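Local coordinates for protein fucose-specific lectin (Aleuria aurantia, PDB 6GKE) that binds L-fucose, preferring alpha-1,6-linked core fucose on glycoproteins, as a homodimeric six-bladed beta-propeller lectin with five sugar sites per monomer, at residues P1-I13 / S277-Q289. The protein carries 1 engineered substitution. Residues are numbered along the deposited sequence; the frame is centred on the assembly and turned at random. Where two conformers were deposited one is given.
Sequences PTEFLYTSKIAAI and SVFFQASGVSLQQ. With EDO (1,2-ethanediol), chain I; EDO (1,2-ethanediol), chain B.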
# COMPACT_ATOMS: atom_id res chain seq x y z
N PRO A 1 -3.37 -11.01 1.40
CA PRO A 1 -3.51 -9.58 1.64
C PRO A 1 -4.38 -9.33 2.88
O PRO A 1 -5.01 -10.27 3.40
CB PRO A 1 -4.17 -9.01 0.38
CG PRO A 1 -4.92 -10.17 -0.20
CD PRO A 1 -4.14 -11.40 0.22
N THR A 2 -4.40 -8.08 3.33
CA THR A 2 -5.19 -7.68 4.48
C THR A 2 -5.98 -6.42 4.13
O THR A 2 -5.88 -5.90 3.02
CB THR A 2 -4.32 -7.42 5.72
OG1 THR A 2 -3.73 -6.13 5.57
CG2 THR A 2 -3.27 -8.49 5.94
N GLU A 3 -6.73 -5.93 5.12
CA GLU A 3 -7.52 -4.72 4.93
C GLU A 3 -6.82 -3.50 5.55
O GLU A 3 -7.41 -2.43 5.63
CB GLU A 3 -8.93 -4.97 5.46
CG GLU A 3 -9.61 -6.09 4.69
CD GLU A 3 -10.98 -6.48 5.21
OE1 GLU A 3 -11.16 -6.51 6.45
OE2 GLU A 3 -11.86 -6.75 4.37
N PHE A 4 -5.55 -3.65 5.94
CA PHE A 4 -4.75 -2.54 6.48
C PHE A 4 -4.35 -1.61 5.33
O PHE A 4 -3.65 -2.03 4.41
CB PHE A 4 -3.52 -3.14 7.16
CG PHE A 4 -2.65 -2.25 8.02
CD1 PHE A 4 -2.98 -0.95 8.39
CD2 PHE A 4 -1.46 -2.78 8.51
CE1 PHE A 4 -2.15 -0.21 9.22
CE2 PHE A 4 -0.63 -2.04 9.33
CZ PHE A 4 -0.98 -0.76 9.69
N LEU A 5 -4.77 -0.34 5.40
CA LEU A 5 -4.42 0.62 4.37
C LEU A 5 -2.91 0.86 4.39
O LEU A 5 -2.33 1.21 5.41
CB LEU A 5 -5.19 1.91 4.63
CG LEU A 5 -4.92 3.07 3.68
CD1 LEU A 5 -5.47 2.79 2.30
CD2 LEU A 5 -5.51 4.35 4.27
N TYR A 6 -2.27 0.73 3.22
CA TYR A 6 -0.84 0.98 3.12
C TYR A 6 -0.58 2.47 3.33
O TYR A 6 -1.20 3.30 2.66
CB TYR A 6 -0.30 0.52 1.76
CG TYR A 6 1.13 0.91 1.50
CD1 TYR A 6 2.15 0.55 2.36
CD2 TYR A 6 1.46 1.65 0.38
CE1 TYR A 6 3.47 0.90 2.11
CE2 TYR A 6 2.78 2.00 0.11
CZ TYR A 6 3.78 1.63 0.98
OH TYR A 6 5.07 1.98 0.70
N THR A 7 0.34 2.77 4.25
CA THR A 7 0.69 4.13 4.73
C THR A 7 -0.41 4.72 5.61
O THR A 7 -0.39 5.92 5.91
CB THR A 7 1.17 5.11 3.63
OG1 THR A 7 0.10 5.60 2.82
CG2 THR A 7 2.25 4.50 2.76
N SER A 8 -1.30 3.88 6.13
CA SER A 8 -2.12 4.26 7.27
C SER A 8 -1.23 4.77 8.41
O SER A 8 -0.18 4.18 8.69
CB SER A 8 -2.91 3.08 7.77
OG SER A 8 -3.66 3.38 8.94
N LYS A 9 -1.70 5.78 9.13
CA LYS A 9 -1.10 6.08 10.41
C LYS A 9 -1.57 5.04 11.43
O LYS A 9 -2.48 4.25 11.18
CB LYS A 9 -1.40 7.53 10.82
CG LYS A 9 -0.60 8.56 10.04
CD LYS A 9 -1.05 8.78 8.60
CE LYS A 9 -0.47 10.05 8.03
NZ LYS A 9 -0.86 10.28 6.62
N ILE A 10 -0.90 5.04 12.58
CA ILE A 10 -1.14 4.08 13.64
C ILE A 10 -1.21 4.85 14.96
O ILE A 10 -0.49 5.82 15.14
CB ILE A 10 -0.03 3.00 13.70
CG1 ILE A 10 0.23 2.37 12.33
CG2 ILE A 10 -0.36 1.94 14.74
CD1 ILE A 10 1.47 1.50 12.29
N ALA A 11 -2.05 4.41 15.88
CA ALA A 11 -2.05 4.93 17.25
C ALA A 11 -2.19 3.76 18.21
O ALA A 11 -2.84 2.77 17.88
CB ALA A 11 -3.15 5.95 17.46
N ALA A 12 -1.59 3.87 19.40
CA ALA A 12 -1.58 2.75 20.33
C ALA A 12 -1.63 3.25 21.77
O ALA A 12 -1.06 4.29 22.10
CB ALA A 12 -0.36 1.91 20.11
N ILE A 13 -2.27 2.44 22.62
CA ILE A 13 -2.41 2.70 24.05
C ILE A 13 -2.20 1.39 24.81
O ILE A 13 -2.32 0.29 24.26
CB ILE A 13 -3.78 3.32 24.39
CG1 ILE A 13 -4.92 2.42 23.92
CG2 ILE A 13 -3.89 4.74 23.84
CD1 ILE A 13 -6.31 2.85 24.34
N SER A 277 5.56 -1.36 23.51
CA SER A 277 5.32 -1.82 22.14
C SER A 277 5.61 -0.67 21.17
O SER A 277 5.17 0.44 21.42
CB SER A 277 3.91 -2.29 21.94
OG SER A 277 3.61 -3.39 22.78
N VAL A 278 6.30 -0.97 20.07
CA VAL A 278 6.47 -0.00 18.98
C VAL A 278 5.98 -0.68 17.70
O VAL A 278 6.61 -1.61 17.20
CB VAL A 278 7.91 0.52 18.84
CG1 VAL A 278 7.97 1.60 17.76
CG2 VAL A 278 8.46 1.05 20.15
N PHE A 279 4.85 -0.18 17.19
CA PHE A 279 4.17 -0.76 16.04
C PHE A 279 4.72 -0.19 14.73
O PHE A 279 5.12 0.98 14.68
CB PHE A 279 2.67 -0.46 16.12
CG PHE A 279 2.04 -1.11 17.32
CD1 PHE A 279 1.56 -2.41 17.24
CD2 PHE A 279 1.99 -0.46 18.55
CE1 PHE A 279 1.00 -3.03 18.35
CE2 PHE A 279 1.44 -1.09 19.66
CZ PHE A 279 0.96 -2.37 19.56
N PHE A 280 4.72 -1.03 13.69
CA PHE A 280 5.15 -0.63 12.36
C PHE A 280 4.35 -1.43 11.32
O PHE A 280 3.64 -2.38 11.64
CB PHE A 280 6.66 -0.80 12.21
CG PHE A 280 7.21 -2.21 12.27
CD1 PHE A 280 7.56 -2.79 13.49
CD2 PHE A 280 7.42 -2.94 11.11
CE1 PHE A 280 8.10 -4.06 13.54
CE2 PHE A 280 7.95 -4.22 11.17
CZ PHE A 280 8.29 -4.78 12.37
N GLN A 281 4.48 -1.00 10.06
CA GLN A 281 3.74 -1.60 8.96
C GLN A 281 4.73 -2.25 7.99
O GLN A 281 5.68 -1.61 7.53
CB GLN A 281 2.88 -0.56 8.25
CG GLN A 281 2.06 -1.13 7.11
CD GLN A 281 1.14 -0.09 6.50
OE1 GLN A 281 1.60 0.93 5.99
NE2 GLN A 281 -0.16 -0.33 6.56
N ALA A 282 4.46 -3.52 7.66
CA ALA A 282 5.35 -4.35 6.87
C ALA A 282 4.58 -5.00 5.72
O ALA A 282 3.36 -4.86 5.61
CB ALA A 282 5.99 -5.40 7.74
N SER A 283 5.30 -5.73 4.87
CA SER A 283 4.69 -6.49 3.80
C SER A 283 3.60 -7.40 4.38
O SER A 283 3.71 -7.90 5.49
CB SER A 283 5.70 -7.29 3.03
OG SER A 283 6.27 -8.29 3.86
N GLY A 284 2.52 -7.58 3.61
CA GLY A 284 1.40 -8.38 4.08
C GLY A 284 0.07 -7.96 3.46
O GLY A 284 -0.58 -8.78 2.81
N VAL A 285 -0.37 -6.71 3.63
CA VAL A 285 0.22 -5.64 4.43
C VAL A 285 -0.07 -5.91 5.91
O VAL A 285 -1.23 -6.06 6.29
CB VAL A 285 -0.35 -4.28 3.98
CG1 VAL A 285 0.03 -3.15 4.92
CG2 VAL A 285 0.05 -3.94 2.56
N SER A 286 0.97 -5.95 6.74
CA SER A 286 0.84 -6.43 8.11
C SER A 286 1.15 -5.33 9.13
O SER A 286 1.95 -4.42 8.88
CB SER A 286 1.69 -7.65 8.34
OG SER A 286 3.06 -7.37 8.13
N LEU A 287 0.50 -5.47 10.29
CA LEU A 287 0.76 -4.65 11.46
C LEU A 287 1.62 -5.48 12.42
O LEU A 287 1.18 -6.52 12.92
CB LEU A 287 -0.58 -4.25 12.08
CG LEU A 287 -0.53 -3.40 13.35
CD1 LEU A 287 0.33 -2.16 13.18
CD2 LEU A 287 -1.94 -3.00 13.75
N GLN A 288 2.86 -5.02 12.60
CA GLN A 288 3.85 -5.71 13.39
C GLN A 288 4.22 -4.83 14.59
O GLN A 288 3.84 -3.66 14.65
CB GLN A 288 5.13 -5.92 12.57
CG GLN A 288 4.92 -6.55 11.21
CD GLN A 288 5.28 -8.01 11.12
OE1 GLN A 288 5.95 -8.57 12.00
NE2 GLN A 288 4.88 -8.62 10.02
N GLN A 289 5.00 -5.38 15.52
CA GLN A 289 5.53 -4.56 16.58
C GLN A 289 6.84 -5.10 17.12
O GLN A 289 7.08 -6.31 17.13
CB GLN A 289 4.57 -4.50 17.77
CG GLN A 289 4.44 -5.83 18.48
CD GLN A 289 3.87 -5.64 19.86
OE1 GLN A 289 2.72 -5.96 20.11
NE2 GLN A 289 4.67 -5.08 20.75
C1 EDO I . -2.91 -2.21 0.12
O1 EDO I . -1.83 -3.14 0.18
C2 EDO I . -3.22 -1.29 1.30
O2 EDO I . -3.65 0.05 0.86
C1 EDO B . -2.44 2.73 -0.06
O1 EDO B . -1.20 3.43 -0.15
C2 EDO B . -2.94 1.88 -1.23
O2 EDO B . -3.61 0.65 -0.77
O HOH W 1 -2.61 -6.23 1.93
O HOH W 2 2.16 3.07 7.80
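Gln-281 sends its carboxamide into the type II turn from Leu-5 to Ser-8 and bonds there at both ends. OE1 of Gln-281 accepts from Thr-7 N at 2.8 Å, on a lone pair in the carbonyl plane, and its NE2 donates to Leu-5 O at 2.9 Å (N-H...O 165°) from above the carbonyl plane of Leu-5. Leu-5 O also accepts from Ser-8 N, which reaches it from the opposite face of that plane. CG is anti to the backbone N (chi1 -179°) and the chain is extended beyond it, which carries the amide from strand 277-282 to the turn. NE2 of Gln-281 also sits over the centre of the Phe-4 ring, 3.1 Å above its plane, while Leu-287 CB packs against CE2 of Phe-4 at 3.5 Å. Here the first and sixth repeats of the beta-propeller meet, so the contact closes the ring of blades; farther along the interface Ala-12 CB reaches Phe-279 CE2 at 3.5 Å. Near the N-terminus, Thr-2 OG1 donates to Val-285 O (2.6 Å) and accepts from Phe-4 N in an ST turn. Water 1 joins Thr-2 N to Val-285 N, and water 2 joins Ser-8 O to Gln-281 OE1. Outside the two segments, Phe-27 meets Phe-4 edge-to-face, and across the dimer Tyr-6 stacks on Tyr-6 of the second subunit.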